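Local coordinates for protein glycerophosphoryl diester phosphodiesterase (Parabacteroides distasonis, PDB 3MZ2) that probably hydrolyses glycerophosphodiesters, releasing an alcohol and glycerol phosphate, at residues F79-G90 with Y97-K108. Sequence-based numbering, arbitrary orientation.
Sequences FHDDTLERTSNG and YTWEELQNFRLK. With SO4 (sulfate ion), chain C.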
loop_
_atom_site.group_PDB
_atom_site.type_symbol
_atom_site.label_atom_id
_atom_site.label_comp_id
_atom_site.label_asym_id
_atom_site.label_seq_id
_atom_site.Cartn_x
_atom_site.Cartn_y
_atom_site.Cartn_z
ATOM N N PHE A 79 -13.114 5.734 0.890
ATOM C CA PHE A 79 -12.448 6.851 1.515
ATOM C C PHE A 79 -10.936 6.669 1.305
ATOM O O PHE A 79 -10.382 5.635 1.699
ATOM C CB PHE A 79 -12.761 6.897 3.033
ATOM C CG PHE A 79 -12.467 8.221 3.648
ATOM C CD1 PHE A 79 -13.414 9.240 3.598
ATOM C CD2 PHE A 79 -11.238 8.474 4.234
ATOM C CE1 PHE A 79 -13.143 10.467 4.122
ATOM C CE2 PHE A 79 -10.970 9.719 4.747
ATOM C CZ PHE A 79 -11.930 10.701 4.703
ATOM N N HIS A 80 -10.268 7.658 0.724
ATOM C CA HIS A 80 -8.868 7.462 0.335
ATOM C C HIS A 80 -7.855 7.459 1.489
ATOM O O HIS A 80 -7.061 6.543 1.614
ATOM C CB HIS A 80 -8.440 8.492 -0.712
ATOM C CG HIS A 80 -7.001 8.353 -1.112
ATOM N ND1 HIS A 80 -5.985 8.984 -0.417
ATOM C CD2 HIS A 80 -6.397 7.572 -2.036
ATOM C CE1 HIS A 80 -4.823 8.643 -0.954
ATOM N NE2 HIS A 80 -5.046 7.809 -1.950
ATOM N N ASP A 81 -7.880 8.515 2.284
ATOM C CA ASP A 81 -6.803 8.800 3.257
ATOM C C ASP A 81 -6.881 7.959 4.517
ATOM O O ASP A 81 -7.950 7.453 4.892
ATOM C CB ASP A 81 -6.815 10.260 3.700
ATOM C CG ASP A 81 -6.507 11.236 2.593
ATOM O OD1 ASP A 81 -6.027 10.842 1.497
ATOM O OD2 ASP A 81 -6.770 12.436 2.811
ATOM N N ASP A 82 -5.725 7.909 5.187
ATOM C CA ASP A 82 -5.561 7.259 6.474
ATOM C C ASP A 82 -6.158 8.113 7.592
ATOM O O ASP A 82 -6.304 7.656 8.695
ATOM C CB ASP A 82 -4.048 6.995 6.778
ATOM C CG ASP A 82 -3.418 6.013 5.803
ATOM O OD1 ASP A 82 -4.144 5.134 5.243
ATOM O OD2 ASP A 82 -2.205 6.131 5.561
ATOM N N THR A 83 -6.428 9.376 7.330
ATOM C CA THR A 83 -7.072 10.225 8.344
ATOM C C THR A 83 -8.283 10.900 7.700
ATOM O O THR A 83 -8.318 11.102 6.480
ATOM C CB THR A 83 -6.082 11.266 8.915
ATOM O OG1 THR A 83 -5.696 12.205 7.896
ATOM C CG2 THR A 83 -4.858 10.582 9.430
ATOM N N LEU A 84 -9.264 11.246 8.520
ATOM C CA LEU A 84 -10.519 11.865 8.043
ATOM C C LEU A 84 -10.474 13.342 7.646
ATOM O O LEU A 84 -11.342 13.750 6.913
ATOM C CB LEU A 84 -11.620 11.661 9.095
ATOM C CG LEU A 84 -12.076 10.221 9.315
ATOM C CD1 LEU A 84 -12.818 10.040 10.681
ATOM C CD2 LEU A 84 -12.934 9.837 8.127
ATOM N N GLU A 85 -9.461 14.123 8.078
ATOM C CA GLU A 85 -9.479 15.598 7.953
ATOM C C GLU A 85 -9.524 16.206 6.557
ATOM O O GLU A 85 -10.222 17.195 6.372
ATOM C CB GLU A 85 -8.310 16.270 8.701
ATOM C CG GLU A 85 -8.387 16.157 10.209
ATOM C CD GLU A 85 -7.774 14.874 10.758
ATOM O OE1 GLU A 85 -7.325 14.022 9.955
ATOM O OE2 GLU A 85 -7.748 14.714 12.003
ATOM N N ARG A 86 -8.801 15.662 5.569
ATOM C CA ARG A 86 -8.773 16.292 4.243
ATOM C C ARG A 86 -10.128 16.310 3.513
ATOM O O ARG A 86 -10.522 17.334 2.965
ATOM C CB ARG A 86 -7.681 15.653 3.343
ATOM C CG ARG A 86 -7.490 16.395 1.995
ATOM C CD ARG A 86 -6.405 15.736 1.128
ATOM N NE ARG A 86 -6.765 14.360 0.807
ATOM C CZ ARG A 86 -7.429 13.966 -0.280
ATOM N NH1 ARG A 86 -7.761 14.819 -1.254
ATOM N NH2 ARG A 86 -7.722 12.684 -0.415
ATOM N N THR A 87 -10.843 15.182 3.478
ATOM C CA THR A 87 -12.048 15.117 2.659
ATOM C C THR A 87 -13.306 14.887 3.499
ATOM O O THR A 87 -14.342 14.476 2.959
ATOM C CB THR A 87 -11.937 14.027 1.585
ATOM O OG1 THR A 87 -11.872 12.760 2.220
ATOM C CG2 THR A 87 -10.678 14.245 0.728
ATOM N N SER A 88 -13.211 15.183 4.798
ATOM C CA SER A 88 -14.393 15.206 5.695
ATOM C C SER A 88 -14.225 16.199 6.869
ATOM O O SER A 88 -13.128 16.705 7.139
ATOM C CB SER A 88 -14.690 13.814 6.277
ATOM O OG SER A 88 -13.844 13.511 7.382
ATOM N N ASN A 89 -15.313 16.399 7.611
ATOM C CA ASN A 89 -15.256 17.198 8.839
ATOM C C ASN A 89 -14.945 16.371 10.093
ATOM O O ASN A 89 -15.155 16.838 11.211
ATOM C CB ASN A 89 -16.560 17.976 9.027
ATOM C CG ASN A 89 -17.759 17.078 9.280
ATOM O OD1 ASN A 89 -17.693 15.846 9.127
ATOM N ND2 ASN A 89 -18.880 17.697 9.679
ATOM N N GLY A 90 -14.494 15.131 9.909
ATOM C CA GLY A 90 -14.122 14.272 11.021
ATOM C C GLY A 90 -12.644 14.387 11.357
ATOM O O GLY A 90 -11.898 15.065 10.647
ATOM N N TYR A 97 -13.899 4.219 13.788
ATOM C CA TYR A 97 -15.334 4.476 13.870
ATOM C C TYR A 97 -16.121 3.344 13.229
ATOM O O TYR A 97 -15.708 2.784 12.233
ATOM C CB TYR A 97 -15.671 5.773 13.122
ATOM C CG TYR A 97 -15.016 6.992 13.714
ATOM C CD1 TYR A 97 -15.585 7.651 14.782
ATOM C CD2 TYR A 97 -13.856 7.527 13.148
ATOM C CE1 TYR A 97 -14.992 8.784 15.328
ATOM C CE2 TYR A 97 -13.252 8.656 13.697
ATOM C CZ TYR A 97 -13.837 9.282 14.776
ATOM O OH TYR A 97 -13.281 10.416 15.335
ATOM N N THR A 98 -17.257 3.001 13.820
ATOM C CA THR A 98 -18.190 2.126 13.151
ATOM C C THR A 98 -18.771 2.850 11.970
ATOM O O THR A 98 -18.718 4.103 11.925
ATOM C CB THR A 98 -19.358 1.710 14.059
ATOM O OG1 THR A 98 -20.099 2.870 14.438
ATOM C CG2 THR A 98 -18.848 1.009 15.313
ATOM N N TRP A 99 -19.381 2.081 11.065
ATOM C CA TRP A 99 -20.101 2.628 9.919
ATOM C C TRP A 99 -21.148 3.636 10.408
ATOM O O TRP A 99 -21.233 4.733 9.883
ATOM C CB TRP A 99 -20.755 1.526 9.044
ATOM C CG TRP A 99 -21.753 2.138 8.047
ATOM C CD1 TRP A 99 -21.467 2.691 6.821
ATOM C CD2 TRP A 99 -23.163 2.300 8.230
ATOM N NE1 TRP A 99 -22.625 3.156 6.225
ATOM C CE2 TRP A 99 -23.671 2.941 7.077
ATOM C CE3 TRP A 99 -24.045 1.999 9.272
ATOM C CZ2 TRP A 99 -25.036 3.257 6.931
ATOM C CZ3 TRP A 99 -25.400 2.306 9.120
ATOM C CH2 TRP A 99 -25.875 2.927 7.956
ATOM N N GLU A 100 -21.933 3.265 11.412
ATOM C CA GLU A 100 -22.962 4.154 11.921
ATOM C C GLU A 100 -22.383 5.470 12.442
ATOM O O GLU A 100 -22.930 6.541 12.156
ATOM C CB GLU A 100 -23.783 3.457 12.978
ATOM C CG GLU A 100 -25.001 4.241 13.379
ATOM C CD GLU A 100 -25.836 3.526 14.397
ATOM O OE1 GLU A 100 -25.513 2.364 14.734
ATOM O OE2 GLU A 100 -26.827 4.131 14.863
ATOM N N GLU A 101 -21.270 5.401 13.182
ATOM C CA GLU A 101 -20.593 6.617 13.655
ATOM C C GLU A 101 -20.079 7.479 12.509
ATOM O O GLU A 101 -20.247 8.710 12.516
ATOM C CB GLU A 101 -19.441 6.252 14.597
ATOM C CG GLU A 101 -19.914 5.651 15.927
ATOM C CD GLU A 101 -18.812 4.976 16.712
ATOM O OE1 GLU A 101 -17.782 4.572 16.138
ATOM O OE2 GLU A 101 -19.003 4.799 17.921
ATOM N N LEU A 102 -19.509 6.821 11.502
ATOM C CA LEU A 102 -18.996 7.507 10.299
ATOM C C LEU A 102 -20.077 8.308 9.579
ATOM O O LEU A 102 -19.810 9.322 8.959
ATOM C CB LEU A 102 -18.358 6.505 9.344
ATOM C CG LEU A 102 -16.937 6.047 9.660
ATOM C CD1 LEU A 102 -16.497 5.037 8.599
ATOM C CD2 LEU A 102 -15.928 7.226 9.758
ATOM N N GLN A 103 -21.320 7.841 9.675
ATOM C CA GLN A 103 -22.439 8.520 9.033
ATOM C C GLN A 103 -22.721 9.886 9.616
ATOM O O GLN A 103 -23.375 10.713 8.979
ATOM C CB GLN A 103 -23.686 7.633 9.064
ATOM C CG GLN A 103 -23.532 6.416 8.182
ATOM C CD GLN A 103 -23.055 6.777 6.780
ATOM O OE1 GLN A 103 -23.765 7.472 6.023
ATOM N NE2 GLN A 103 -21.821 6.347 6.432
ATOM N N ASN A 104 -22.219 10.145 10.816
ATOM C CA ASN A 104 -22.317 11.469 11.399
ATOM C C ASN A 104 -21.416 12.506 10.753
ATOM O O ASN A 104 -21.631 13.699 10.946
ATOM C CB ASN A 104 -22.022 11.424 12.906
ATOM C CG ASN A 104 -23.044 10.602 13.673
ATOM O OD1 ASN A 104 -24.236 10.624 13.359
ATOM N ND2 ASN A 104 -22.583 9.867 14.674
ATOM N N PHE A 105 -20.363 12.078 10.069
ATOM C CA PHE A 105 -19.469 13.025 9.397
ATOM C C PHE A 105 -19.952 13.374 8.008
ATOM O O PHE A 105 -20.791 12.683 7.442
ATOM C CB PHE A 105 -18.051 12.477 9.306
ATOM C CG PHE A 105 -17.432 12.197 10.641
ATOM C CD1 PHE A 105 -17.328 13.194 11.598
ATOM C CD2 PHE A 105 -16.949 10.937 10.935
ATOM C CE1 PHE A 105 -16.757 12.932 12.838
ATOM C CE2 PHE A 105 -16.366 10.671 12.167
ATOM C CZ PHE A 105 -16.277 11.662 13.110
ATOM N N ARG A 106 -19.420 14.470 7.468
ATOM C CA ARG A 106 -19.784 14.937 6.128
ATOM C C ARG A 106 -18.521 15.158 5.329
ATOM O O ARG A 106 -17.462 15.510 5.881
ATOM C CB ARG A 106 -20.595 16.238 6.207
ATOM C CG ARG A 106 -22.015 16.071 6.776
ATOM C CD ARG A 106 -22.768 14.955 6.064
ATOM N NE ARG A 106 -24.172 14.966 6.458
ATOM C CZ ARG A 106 -24.695 14.306 7.490
ATOM N NH1 ARG A 106 -23.958 13.512 8.262
ATOM N NH2 ARG A 106 -25.993 14.436 7.742
ATOM N N LEU A 107 -18.631 14.921 4.033
ATOM C CA LEU A 107 -17.504 15.029 3.141
ATOM C C LEU A 107 -17.249 16.457 2.719
ATOM O O LEU A 107 -18.184 17.243 2.517
ATOM C CB LEU A 107 -17.753 14.174 1.904
ATOM C CG LEU A 107 -17.837 12.651 2.121
ATOM C CD1 LEU A 107 -18.193 11.909 0.806
ATOM C CD2 LEU A 107 -16.573 12.082 2.758
ATOM N N LYS A 108 -15.968 16.742 2.510
ATOM C CA LYS A 108 -15.494 18.054 2.060
ATOM C C LYS A 108 -15.100 17.949 0.587
ATOM O O LYS A 108 -14.534 16.953 0.186
ATOM C CB LYS A 108 -14.241 18.480 2.850
ATOM C CG LYS A 108 -14.410 19.059 4.243
ATOM C CD LYS A 108 -12.999 19.175 4.909
ATOM C CE LYS A 108 -13.020 19.687 6.363
ATOM N NZ LYS A 108 -11.834 19.221 7.211
HETATM S S SO4 C . -3.952 7.608 -5.541
HETATM O O1 SO4 C . -5.383 7.613 -5.232
HETATM O O2 SO4 C . -3.786 7.047 -6.883
HETATM O O3 SO4 C . -3.368 8.962 -5.519
HETATM O O4 SO4 C . -3.268 6.861 -4.455
HETATM O O HOH W 1 -21.048 16.057 10.638
HETATM O O HOH W 2 -11.967 17.856 9.929
#
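Lys-108 spends its ammonium on main-chain carbonyls of 79-90: NZ donates to Glu-85 O at 2.7 Å, in the plane of that carbonyl, and to Ser-88 O at 2.8 Å, tilted from its plane. A water that accepts from NZ and donates to Gly-90 O adds a third link. The chain is extended beyond CG, which carries NZ past Ser-88 to the carbonyl of Glu-85. Without the ammonium, as with an alanine here, the carbonyls of Glu-85 and Ser-88 would probably lose the donor that ties them together. Alongside, a single beta bridge pairs Ser-88 with Leu-107: Lys-108 N donates to Thr-87 O, and Asn-89 N meets Arg-106 O at 2.9 Å. With CG between its own N and carbonyl carbon (chi1 66°), Asn-89 brings OD1 back to Arg-106 N, 2.8 Å away in a nearly straight bond. Gly-90 CA lies over one face of the Phe-105 ring, a CH-pi contact 3.7 Å from the centroid, while Leu-84 CD1 reaches Phe-105 CE2 at 3.9 Å and also packs on Tyr-97. Ser-88 OG accepts from Gly-90 N, closing an ST turn. Toward the start of 79-90, His-80 NE2 donates to a sulfate, probably from the crystallisation liquor and also held by His-37 and Arg-38, which may mark the phosphate site at the C-terminal mouth of the family's TIM barrel, beside which these loops fold.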